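Local coordinates for protein HTH-type transcriptional regulator TreR (PDB 2OGG) that represses transcription of the trehalose operon as a DNA-binding regulator and binds trehalose-6-phosphate, this chain being its effector-binding domain, at residues 115-120 with 132-137; 39-44 with 51-56; 33-38 with 57-62. All coordinates share one frame; numbering follows the deposited sequence.

Interaction 1 (115-120 with 132-137)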
loop_
_atom_site.group_PDB
_atom_site.type_symbol
_atom_site.label_atom_id
_atom_site.label_comp_id
_atom_site.label_asym_id
_atom_site.label_seq_id
_atom_site.Cartn_x
_atom_site.Cartn_y
_atom_site.Cartn_z
HETATM N N MSE A 115 -16.991 5.246 -20.201
HETATM C CA MSE A 115 -17.054 5.315 -18.752
HETATM C C MSE A 115 -15.706 4.896 -18.200
HETATM O O MSE A 115 -14.981 4.123 -18.826
HETATM C CB MSE A 115 -18.061 4.299 -18.234
HETATM C CG MSE A 115 -19.435 4.389 -18.845
HETATM SE SE MSE A 115 -20.711 5.491 -17.866
HETATM C CE MSE A 115 -20.162 7.215 -18.534
ATOM N N VAL A 116 -15.374 5.381 -17.009
ATOM C CA VAL A 116 -14.278 4.815 -16.259
ATOM C C VAL A 116 -14.900 3.795 -15.283
ATOM O O VAL A 116 -15.947 4.079 -14.695
ATOM C CB VAL A 116 -13.464 5.907 -15.527
ATOM C CG1 VAL A 116 -12.355 5.270 -14.631
ATOM C CG2 VAL A 116 -12.830 6.815 -16.524
ATOM N N VAL A 117 -14.460 2.539 -15.386
ATOM C CA VAL A 117 -15.028 1.466 -14.574
ATOM C C VAL A 117 -14.046 0.923 -13.551
ATOM O O VAL A 117 -13.012 0.347 -13.904
ATOM C CB VAL A 117 -15.537 0.280 -15.406
ATOM C CG1 VAL A 117 -16.122 -0.783 -14.474
ATOM C CG2 VAL A 117 -16.579 0.730 -16.416
ATOM N N VAL A 118 -14.339 1.173 -12.284
ATOM C CA VAL A 118 -13.536 0.642 -11.185
ATOM C C VAL A 118 -14.156 -0.632 -10.621
ATOM O O VAL A 118 -15.323 -0.654 -10.199
ATOM C CB VAL A 118 -13.388 1.667 -10.050
ATOM C CG1 VAL A 118 -12.479 1.098 -8.974
ATOM C CG2 VAL A 118 -12.835 2.995 -10.607
ATOM N N ARG A 119 -13.396 -1.716 -10.712
ATOM C CA ARG A 119 -13.821 -2.993 -10.156
ATOM C C ARG A 119 -12.966 -3.367 -8.976
ATOM O O ARG A 119 -11.749 -3.443 -9.085
ATOM C CB ARG A 119 -13.731 -4.088 -11.194
ATOM C CG ARG A 119 -14.867 -4.045 -12.180
ATOM C CD ARG A 119 -14.709 -5.169 -13.178
ATOM N NE ARG A 119 -15.773 -5.174 -14.168
ATOM C CZ ARG A 119 -15.690 -4.602 -15.363
ATOM N NH1 ARG A 119 -14.666 -3.811 -15.680
ATOM N NH2 ARG A 119 -16.725 -4.665 -16.161
ATOM N N ASN A 120 -13.622 -3.877 -7.951
ATOM C CA ASN A 120 -12.966 -4.114 -6.691
ATOM C C ASN A 120 -13.442 -5.443 -6.105
ATOM O O ASN A 120 -14.634 -5.732 -6.094
ATOM C CB ASN A 120 -13.323 -2.955 -5.778
ATOM C CG ASN A 120 -12.531 -2.939 -4.535
ATOM O OD1 ASN A 120 -11.379 -3.344 -4.518
ATOM N ND2 ASN A 120 -13.076 -2.307 -3.521
ATOM N N TYR A 132 -18.015 -8.136 -4.506
ATOM C CA TYR A 132 -17.593 -7.582 -5.774
ATOM C C TYR A 132 -18.317 -6.273 -6.057
ATOM O O TYR A 132 -19.534 -6.206 -5.968
ATOM C CB TYR A 132 -17.791 -8.582 -6.898
ATOM C CG TYR A 132 -17.838 -7.949 -8.282
ATOM C CD1 TYR A 132 -16.677 -7.661 -8.993
ATOM C CD2 TYR A 132 -19.040 -7.718 -8.910
ATOM C CE1 TYR A 132 -16.730 -7.009 -10.225
ATOM C CE2 TYR A 132 -19.106 -7.115 -10.176
ATOM C CZ TYR A 132 -17.957 -6.745 -10.820
ATOM O OH TYR A 132 -18.042 -6.192 -12.103
ATOM N N THR A 133 -17.552 -5.226 -6.375
ATOM C CA THR A 133 -18.104 -3.910 -6.647
ATOM C C THR A 133 -17.674 -3.430 -8.021
ATOM O O THR A 133 -16.591 -3.758 -8.494
ATOM C CB THR A 133 -17.648 -2.926 -5.580
ATOM O OG1 THR A 133 -17.966 -3.473 -4.297
ATOM C CG2 THR A 133 -18.360 -1.581 -5.714
ATOM N N GLU A 134 -18.605 -2.821 -8.725
ATOM C CA GLU A 134 -18.369 -2.294 -10.066
ATOM C C GLU A 134 -18.901 -0.869 -10.096
ATOM O O GLU A 134 -20.086 -0.645 -9.833
ATOM C CB GLU A 134 -19.100 -3.116 -11.126
ATOM C CG GLU A 134 -18.914 -2.520 -12.505
ATOM C CD GLU A 134 -19.724 -3.203 -13.588
ATOM O OE1 GLU A 134 -19.821 -4.450 -13.580
ATOM O OE2 GLU A 134 -20.121 -2.497 -14.545
ATOM N N SER A 135 -17.984 0.090 -10.157
ATOM C CA SER A 135 -18.334 1.496 -10.006
ATOM C C SER A 135 -18.068 2.207 -11.312
ATOM O O SER A 135 -16.946 2.189 -11.807
ATOM C CB SER A 135 -17.474 2.109 -8.912
ATOM O OG SER A 135 -18.019 3.327 -8.463
ATOM N N ARG A 136 -19.129 2.652 -11.965
ATOM C CA ARG A 136 -19.016 3.196 -13.320
ATOM C C ARG A 136 -19.152 4.719 -13.320
ATOM O O ARG A 136 -20.212 5.253 -12.940
ATOM C CB ARG A 136 -20.085 2.562 -14.211
ATOM C CG ARG A 136 -20.133 1.051 -14.059
ATOM C CD ARG A 136 -21.166 0.393 -14.972
ATOM N NE ARG A 136 -20.877 0.592 -16.388
ATOM C CZ ARG A 136 -20.147 -0.235 -17.135
ATOM N NH1 ARG A 136 -19.587 -1.305 -16.580
ATOM N NH2 ARG A 136 -19.969 0.012 -18.435
ATOM N N HIS A 137 -18.082 5.414 -13.721
ATOM C CA HIS A 137 -18.081 6.871 -13.756
ATOM C C HIS A 137 -18.130 7.429 -15.152
ATOM O O HIS A 137 -17.352 7.027 -16.007
ATOM C CB HIS A 137 -16.805 7.402 -13.132
ATOM C CG HIS A 137 -16.589 6.955 -11.725
ATOM N ND1 HIS A 137 -16.205 5.671 -11.405
ATOM C CD2 HIS A 137 -16.654 7.634 -10.553
ATOM C CE1 HIS A 137 -16.066 5.569 -10.093
ATOM N NE2 HIS A 137 -16.307 6.753 -9.556
#

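Interaction 2 (39-44 with 51-56). With SO4 (sulfate ion), chain C.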
loop_
_atom_site.group_PDB
_atom_site.type_symbol
_atom_site.label_atom_id
_atom_site.label_comp_id
_atom_site.label_asym_id
_atom_site.label_seq_id
_atom_site.Cartn_x
_atom_site.Cartn_y
_atom_site.Cartn_z
ATOM N N GLU A 39 -27.759 -8.091 -4.240
ATOM C CA GLU A 39 -27.376 -7.173 -5.308
ATOM C C GLU A 39 -27.899 -5.774 -5.012
ATOM O O GLU A 39 -29.073 -5.608 -4.698
ATOM C CB GLU A 39 -27.934 -7.637 -6.641
ATOM C CG GLU A 39 -28.156 -6.494 -7.637
ATOM C CD GLU A 39 -28.524 -6.974 -9.051
ATOM O OE1 GLU A 39 -29.619 -7.557 -9.219
ATOM O OE2 GLU A 39 -27.702 -6.805 -9.987
ATOM N N VAL A 40 -27.032 -4.775 -5.042
ATOM C CA VAL A 40 -27.500 -3.390 -4.866
ATOM C C VAL A 40 -26.988 -2.536 -6.022
ATOM O O VAL A 40 -25.787 -2.573 -6.361
ATOM C CB VAL A 40 -26.966 -2.774 -3.575
ATOM C CG1 VAL A 40 -27.609 -1.393 -3.328
ATOM C CG2 VAL A 40 -27.188 -3.724 -2.393
ATOM N N ILE A 41 -27.911 -1.904 -6.737
ATOM C CA ILE A 41 -27.515 -1.023 -7.809
ATOM C C ILE A 41 -27.973 0.401 -7.516
ATOM O O ILE A 41 -29.172 0.671 -7.359
ATOM C CB ILE A 41 -28.012 -1.537 -9.159
ATOM C CG1 ILE A 41 -27.279 -2.827 -9.538
ATOM C CG2 ILE A 41 -27.845 -0.493 -10.252
ATOM C CD1 ILE A 41 -27.880 -3.487 -10.753
ATOM N N ARG A 42 -27.017 1.316 -7.461
ATOM C CA ARG A 42 -27.293 2.704 -7.072
ATOM C C ARG A 42 -26.710 3.669 -8.066
ATOM O O ARG A 42 -25.621 3.429 -8.589
ATOM C CB ARG A 42 -26.650 3.002 -5.730
ATOM C CG ARG A 42 -27.274 2.251 -4.613
ATOM C CD ARG A 42 -26.517 2.406 -3.306
ATOM N NE ARG A 42 -25.228 1.720 -3.295
ATOM C CZ ARG A 42 -24.283 1.982 -2.389
ATOM N NH1 ARG A 42 -24.442 3.009 -1.545
ATOM N NH2 ARG A 42 -23.106 1.381 -2.466
ATOM N N SER A 43 -27.266 4.867 -8.093
ATOM C CA SER A 43 -26.658 5.942 -8.855
ATOM C C SER A 43 -26.398 7.079 -7.903
ATOM O O SER A 43 -27.071 7.171 -6.875
ATOM C CB SER A 43 -27.586 6.404 -9.994
ATOM O OG SER A 43 -28.589 7.285 -9.536
ATOM N N ARG A 44 -25.382 7.892 -8.198
ATOM C CA ARG A 44 -25.048 9.043 -7.370
ATOM C C ARG A 44 -25.332 10.314 -8.153
ATOM O O ARG A 44 -24.772 10.513 -9.222
ATOM C CB ARG A 44 -23.561 9.041 -7.012
ATOM C CG ARG A 44 -22.995 7.720 -6.594
ATOM C CD ARG A 44 -23.349 7.434 -5.154
ATOM N NE ARG A 44 -22.814 6.143 -4.739
ATOM C CZ ARG A 44 -22.659 5.768 -3.475
ATOM N NH1 ARG A 44 -23.017 6.585 -2.490
ATOM N NH2 ARG A 44 -22.145 4.580 -3.194
ATOM N N VAL A 51 -24.269 10.630 -12.197
ATOM C CA VAL A 51 -23.020 10.491 -12.907
ATOM C C VAL A 51 -22.199 9.249 -12.611
ATOM O O VAL A 51 -21.251 8.965 -13.338
ATOM C CB VAL A 51 -22.180 11.745 -12.785
ATOM C CG1 VAL A 51 -22.954 12.923 -13.320
ATOM C CG2 VAL A 51 -21.827 11.979 -11.343
ATOM N N ILE A 52 -22.489 8.577 -11.495
ATOM C CA ILE A 52 -21.828 7.331 -11.156
ATOM C C ILE A 52 -22.862 6.230 -10.972
ATOM O O ILE A 52 -23.910 6.443 -10.355
ATOM C CB ILE A 52 -20.985 7.458 -9.867
ATOM C CG1 ILE A 52 -19.864 8.472 -10.072
ATOM C CG2 ILE A 52 -20.346 6.099 -9.511
ATOM C CD1 ILE A 52 -19.642 9.384 -8.885
ATOM N N LEU A 53 -22.555 5.034 -11.452
ATOM C CA LEU A 53 -23.443 3.914 -11.192
ATOM C C LEU A 53 -22.692 2.882 -10.387
ATOM O O LEU A 53 -21.590 2.498 -10.765
ATOM C CB LEU A 53 -23.980 3.315 -12.484
ATOM C CG LEU A 53 -25.006 2.240 -12.158
ATOM C CD1 LEU A 53 -26.334 2.889 -11.807
ATOM C CD2 LEU A 53 -25.124 1.167 -13.258
ATOM N N ASP A 54 -23.161 2.628 -9.167
ATOM C CA ASP A 54 -22.462 1.733 -8.242
ATOM C C ASP A 54 -23.193 0.400 -8.127
ATOM O O ASP A 54 -24.370 0.362 -7.774
ATOM C CB ASP A 54 -22.366 2.379 -6.869
ATOM C CG ASP A 54 -21.214 3.374 -6.770
ATOM O OD1 ASP A 54 -20.126 3.061 -7.311
ATOM O OD2 ASP A 54 -21.353 4.420 -6.072
ATOM N N LYS A 55 -22.541 -0.677 -8.529
ATOM C CA LYS A 55 -23.133 -2.018 -8.375
ATOM C C LYS A 55 -22.390 -2.843 -7.323
ATOM O O LYS A 55 -21.168 -2.962 -7.382
ATOM C CB LYS A 55 -23.154 -2.722 -9.731
ATOM C CG LYS A 55 -23.940 -1.923 -10.774
ATOM C CD LYS A 55 -23.635 -2.317 -12.216
ATOM C CE LYS A 55 -24.250 -3.674 -12.541
ATOM N NZ LYS A 55 -24.311 -3.942 -13.995
ATOM N N ASP A 56 -23.055 -3.173 -6.225
ATOM C CA ASP A 56 -22.426 -4.049 -5.242
ATOM C C ASP A 56 -23.085 -5.421 -5.262
ATOM O O ASP A 56 -24.307 -5.486 -5.174
ATOM C CB ASP A 56 -22.507 -3.453 -3.831
ATOM C CG ASP A 56 -21.411 -2.412 -3.559
ATOM O OD1 ASP A 56 -20.304 -2.854 -3.174
ATOM O OD2 ASP A 56 -21.659 -1.165 -3.668
HETATM S S SO4 C . -20.690 2.951 -0.071
HETATM O O1 SO4 C . -19.993 1.807 -0.643
HETATM O O2 SO4 C . -20.214 3.239 1.267
HETATM O O3 SO4 C . -20.447 4.171 -0.819
HETATM O O4 SO4 C . -22.093 2.589 -0.049
HETATM O O HOH W 1 -24.258 -0.136 -4.831
#

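Interaction 3 (33-38 with 57-62). With SO4 (sulfate ion), chain D.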
loop_
_atom_site.group_PDB
_atom_site.type_symbol
_atom_site.label_atom_id
_atom_site.label_comp_id
_atom_site.label_asym_id
_atom_site.label_seq_id
_atom_site.Cartn_x
_atom_site.Cartn_y
_atom_site.Cartn_z
ATOM N N LEU A 33 -24.605 -21.643 -7.904
ATOM C CA LEU A 33 -26.049 -21.670 -7.985
ATOM C C LEU A 33 -26.805 -21.479 -6.672
ATOM O O LEU A 33 -27.744 -20.695 -6.579
ATOM C CB LEU A 33 -26.574 -20.830 -9.128
ATOM C CG LEU A 33 -27.812 -21.322 -9.867
ATOM C CD1 LEU A 33 -28.451 -20.127 -10.573
ATOM C CD2 LEU A 33 -27.417 -22.414 -10.863
ATOM N N ASP A 34 -26.342 -22.150 -5.628
ATOM C CA ASP A 34 -27.082 -22.198 -4.382
ATOM C C ASP A 34 -26.475 -21.284 -3.321
ATOM O O ASP A 34 -26.321 -21.683 -2.162
ATOM C CB ASP A 34 -27.146 -23.642 -3.880
ATOM C CG ASP A 34 -25.877 -24.421 -4.187
ATOM O OD1 ASP A 34 -25.146 -24.757 -3.228
ATOM O OD2 ASP A 34 -25.575 -24.636 -5.387
ATOM N N ASP A 35 -25.964 -20.144 -3.769
ATOM C CA ASP A 35 -25.447 -19.130 -2.877
ATOM C C ASP A 35 -26.398 -17.956 -2.991
ATOM O O ASP A 35 -26.826 -17.617 -4.086
ATOM C CB ASP A 35 -24.058 -18.681 -3.329
ATOM C CG ASP A 35 -22.954 -19.632 -2.889
ATOM O OD1 ASP A 35 -23.005 -20.128 -1.729
ATOM O OD2 ASP A 35 -21.979 -19.789 -3.667
ATOM N N ASP A 36 -26.821 -17.411 -1.864
ATOM C CA ASP A 36 -27.705 -16.259 -1.880
ATOM C C ASP A 36 -26.851 -14.997 -1.890
ATOM O O ASP A 36 -26.002 -14.799 -1.017
ATOM C CB ASP A 36 -28.657 -16.290 -0.679
ATOM C CG ASP A 36 -29.883 -17.169 -0.929
ATOM O OD1 ASP A 36 -30.157 -17.483 -2.114
ATOM O OD2 ASP A 36 -30.628 -17.462 0.043
ATOM N N ILE A 37 -27.067 -14.164 -2.897
ATOM C CA ILE A 37 -26.229 -13.004 -3.128
ATOM C C ILE A 37 -27.092 -11.757 -3.043
ATOM O O ILE A 37 -28.177 -11.723 -3.599
ATOM C CB ILE A 37 -25.605 -13.061 -4.559
ATOM C CG1 ILE A 37 -24.660 -14.257 -4.684
ATOM C CG2 ILE A 37 -24.860 -11.781 -4.878
ATOM C CD1 ILE A 37 -23.543 -14.221 -3.685
ATOM N N TRP A 38 -26.616 -10.739 -2.339
ATOM C CA TRP A 38 -27.320 -9.473 -2.278
ATOM C C TRP A 38 -26.840 -8.710 -3.498
ATOM O O TRP A 38 -25.672 -8.848 -3.864
ATOM C CB TRP A 38 -26.858 -8.710 -1.045
ATOM C CG TRP A 38 -27.373 -9.236 0.234
ATOM C CD1 TRP A 38 -26.639 -9.749 1.266
ATOM C CD2 TRP A 38 -28.719 -9.120 0.718
ATOM N NE1 TRP A 38 -27.452 -9.972 2.371
ATOM C CE2 TRP A 38 -28.714 -9.535 2.075
ATOM C CE3 TRP A 38 -29.880 -8.549 0.199
ATOM C CZ2 TRP A 38 -29.844 -9.477 2.871
ATOM C CZ3 TRP A 38 -31.012 -8.481 1.008
ATOM C CH2 TRP A 38 -30.991 -8.956 2.312
ATOM N N TYR A 57 -22.283 -6.439 -4.964
ATOM C CA TYR A 57 -22.722 -7.829 -4.871
ATOM C C TYR A 57 -21.908 -8.532 -3.771
ATOM O O TYR A 57 -20.687 -8.601 -3.864
ATOM C CB TYR A 57 -22.432 -8.541 -6.192
ATOM C CG TYR A 57 -23.200 -7.976 -7.357
ATOM C CD1 TYR A 57 -24.472 -8.450 -7.675
ATOM C CD2 TYR A 57 -22.632 -7.025 -8.188
ATOM C CE1 TYR A 57 -25.167 -7.937 -8.734
ATOM C CE2 TYR A 57 -23.368 -6.412 -9.137
ATOM C CZ TYR A 57 -24.606 -6.925 -9.473
ATOM O OH TYR A 57 -25.319 -6.360 -10.509
ATOM N N PHE A 58 -22.573 -9.098 -2.765
ATOM C CA PHE A 58 -21.877 -9.837 -1.729
ATOM C C PHE A 58 -22.747 -10.929 -1.128
ATOM O O PHE A 58 -23.957 -10.970 -1.384
ATOM C CB PHE A 58 -21.349 -8.891 -0.658
ATOM C CG PHE A 58 -22.384 -7.958 -0.134
ATOM C CD1 PHE A 58 -22.669 -6.798 -0.795
ATOM C CD2 PHE A 58 -23.180 -8.325 0.930
ATOM C CE1 PHE A 58 -23.654 -5.958 -0.340
ATOM C CE2 PHE A 58 -24.159 -7.479 1.407
ATOM C CZ PHE A 58 -24.378 -6.279 0.789
ATOM N N PHE A 59 -22.106 -11.920 -0.503
ATOM C CA PHE A 59 -22.834 -13.117 -0.051
ATOM C C PHE A 59 -23.647 -12.817 1.203
ATOM O O PHE A 59 -23.080 -12.522 2.282
ATOM C CB PHE A 59 -21.887 -14.285 0.258
ATOM C CG PHE A 59 -21.169 -14.830 -0.928
ATOM C CD1 PHE A 59 -21.445 -16.115 -1.377
ATOM C CD2 PHE A 59 -20.052 -14.178 -1.436
ATOM C CE1 PHE A 59 -20.678 -16.702 -2.370
ATOM C CE2 PHE A 59 -19.358 -14.700 -2.534
ATOM C CZ PHE A 59 -19.623 -15.999 -2.945
ATOM N N ARG A 60 -24.884 -13.281 1.162
ATOM C CA ARG A 60 -25.728 -13.162 2.313
ATOM C C ARG A 60 -25.175 -13.996 3.464
ATOM O O ARG A 60 -25.382 -13.676 4.620
ATOM C CB ARG A 60 -27.130 -13.599 1.973
ATOM C CG ARG A 60 -27.969 -13.904 3.194
ATOM C CD ARG A 60 -29.012 -14.906 2.825
ATOM N NE ARG A 60 -29.603 -15.476 4.010
ATOM C CZ ARG A 60 -28.989 -16.337 4.811
ATOM N NH1 ARG A 60 -27.825 -16.880 4.460
ATOM N NH2 ARG A 60 -29.622 -16.767 5.889
ATOM N N LYS A 61 -24.453 -15.057 3.154
ATOM C CA LYS A 61 -23.970 -15.946 4.208
ATOM C C LYS A 61 -23.057 -15.221 5.181
ATOM O O LYS A 61 -23.116 -15.447 6.365
ATOM C CB LYS A 61 -23.279 -17.157 3.599
ATOM C CG LYS A 61 -22.066 -17.651 4.356
ATOM C CD LYS A 61 -21.355 -18.692 3.486
ATOM C CE LYS A 61 -21.460 -18.307 1.990
ATOM N NZ LYS A 61 -21.335 -19.478 1.078
ATOM N N HIS A 62 -22.396 -14.187 4.690
ATOM C CA HIS A 62 -21.532 -13.370 5.521
ATOM C C HIS A 62 -22.162 -12.075 6.063
ATOM O O HIS A 62 -21.792 -11.629 7.167
ATOM C CB HIS A 62 -20.181 -13.134 4.826
ATOM C CG HIS A 62 -19.290 -14.341 4.835
ATOM N ND1 HIS A 62 -19.026 -15.079 3.694
ATOM C CD2 HIS A 62 -18.716 -15.017 5.873
ATOM C CE1 HIS A 62 -18.319 -16.148 4.029
ATOM N NE2 HIS A 62 -18.139 -16.146 5.344
HETATM S S SO4 D . -26.828 -19.086 1.438
HETATM O O1 SO4 D . -25.962 -18.483 0.420
HETATM O O2 SO4 D . -26.007 -19.395 2.614
HETATM O O3 SO4 D . -27.896 -18.156 1.844
HETATM O O4 SO4 D . -27.430 -20.301 0.877
HETATM O O HOH W 2 -24.531 -16.363 0.828
#

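Interaction 1 (115-120 with 132-137)
The flat guanidinium of R136 carries V117 on one face: CG2 of V117 sits 3.6 Å above the plane, toward the rim. The E134 carboxylate carbon lies in that plane, at the edge. R119 has V117 CG1 over one face of its guanidinium and Y132 OH at the edge. The H137 ring meets V116 O with its edge. These groups belong to an antiparallel beta hairpin of strands 114-124 and 129-138 in the sheet of the UTRA domain. The backbones are joined by paired bonds at V116 and H137, V118 and S135, and N120 and T133. V118 N to S135 O is 2.8 Å.

V117, R119, E134 and R136 share one face of the sheet, where the charged groups gather. The R119 chain is extended from CG to NE, alongside Y132. Guanidinium and phenol planes are only 24° apart. NE of R119 donates to Y132 OH at 3.2 Å, and this hydroxyl donates to E134 OE1. R119 and R136 bring like charges close. E97, in salt bridges to both, and E134, in a salt bridge to R136, probably offset them. D103 pairs with R136 as well.

On the other face, V118 and H137 side chains cross, and F142 packs against V116, V118 and H137. V118 CG2 approaches H137 CE1 to 4.2 Å.

Interaction 2 (39-44 with 51-56)
R44 and D54 make the tight part of this contact. NE of R44 donates to D54 OD2 at 2.6 Å in a salt bridge, nearly in the guanidinium plane. The two side chains cross at about a right angle, and their flat groups stand 84° apart. NH2 of R44 adds a weak bond to the same oxygen. The setting is an antiparallel beta hairpin, strands 37-46 and 49-59, in the UTRA sheet. Backbone bonds pair V40 with D56 and R42 with D54.

R42 is on the same face. Its chain bends at chi3 (-71°), which turns NE across toward the strand of D54 and D56. NH2 of R42 forms a salt bridge with D56 OD2 at 3.2 Å, met 31° out of the carboxylate plane. A water accepts from R42 NE at 2.6 Å. The other carboxylate oxygens are also engaged: D54 OD1 bonds to S135 and D56 OD1 to T133 and Q131. Both arginines reach a sulfate. NH1 and NH2 of R42 grip its O4, and NH2 of R44 holds O3 at 2.9 Å. S74 OG and the backbone N of I75 and Y76, at the start of helix 75-83, bind the ion too. The ion is probably from the crystallisation liquor. Such a cluster is consistent with a site for the phosphate of trehalose-6-phosphate.

By contrast, the face of I41, S43, L53 and K55 has no salt bridge between the strands. Its side chains touch each other through carbon atoms, while S43 OG bonds to H14 and H50. I41 and K55 lie side by side, with K55 partly exposed and its NZ paired with E102. Helix 101-106 packs on I41 and L53. I41 CG1 meets K55 CG at 3.7 Å, and I41 CG2 meets L53 CD1 at 4.0 Å.

Interaction 3 (33-38 with 57-62)
W38 lies against F58 and R60. Its CB stands over one face of the F58 ring, 4.0 Å from the centroid, a CH-pi contact. CG of W38 comes next, near F58 CE2. CD1 is closer still, 3.4 Å from F58 CE2. The two rings are oblique, with planes 42° apart. Next round the five-membered ring, NE1 packs on R60, 3.6 Å from its CA, and donates to V63 O. F58 has CG between its own backbone N and carbonyl carbon (chi1 51°), and its ring ends up under W38 CB. L66 touches both aromatic side chains.

On the other face of the strands, I37 and F59 point the same way. CD1 of I37 sits over the F59 ring, 3.8 Å from its centroid, a second CH-pi contact. L29 of helix 23-29 touches both side chains.

The strands part beyond this point. R60 N still bonds to D36 O at 2.9 Å, but the chain turns after F59. A water then bridges: it donates to D36 O and to sulfate O1, and accepts from K61 N. D36 N also donates to sulfate O1, at 2.7 Å and almost straight (176°). The sulfate is probably from the crystallisation liquor. NZ of K61 makes a long, weak salt bridge to D35 OD1 at 3.3 Å. D35 OD2 takes a bond from N32 N. The arrangement is the open end of an antiparallel beta hairpin in the UTRA sheet, where aromatic residues pack on both faces as the strands give way to loops.

From the N terminus, the chain passes strand 11-19 and helix 23-29, then enters strand 37-46. The loop before this strand and its first residues serve interaction 3, and 39-44 serve interaction 2. After the hairpin bend, strand 49-59 returns through interaction 2 and then interaction 3. Interaction 2 therefore closes the inner loop and interaction 3 the outer one. E39 OE2 and Y57 OH probably share a hydrogen bond that joins the two. Interaction 1 opens later and closes its own hairpin, 114-124 with 129-138, so it neither nests nor crosses. The hairpins meet where strand 49-59 lies beside 129-138, including a probable bond from Y132 N to Y57 O. Together they form the middle of one antiparallel sheet.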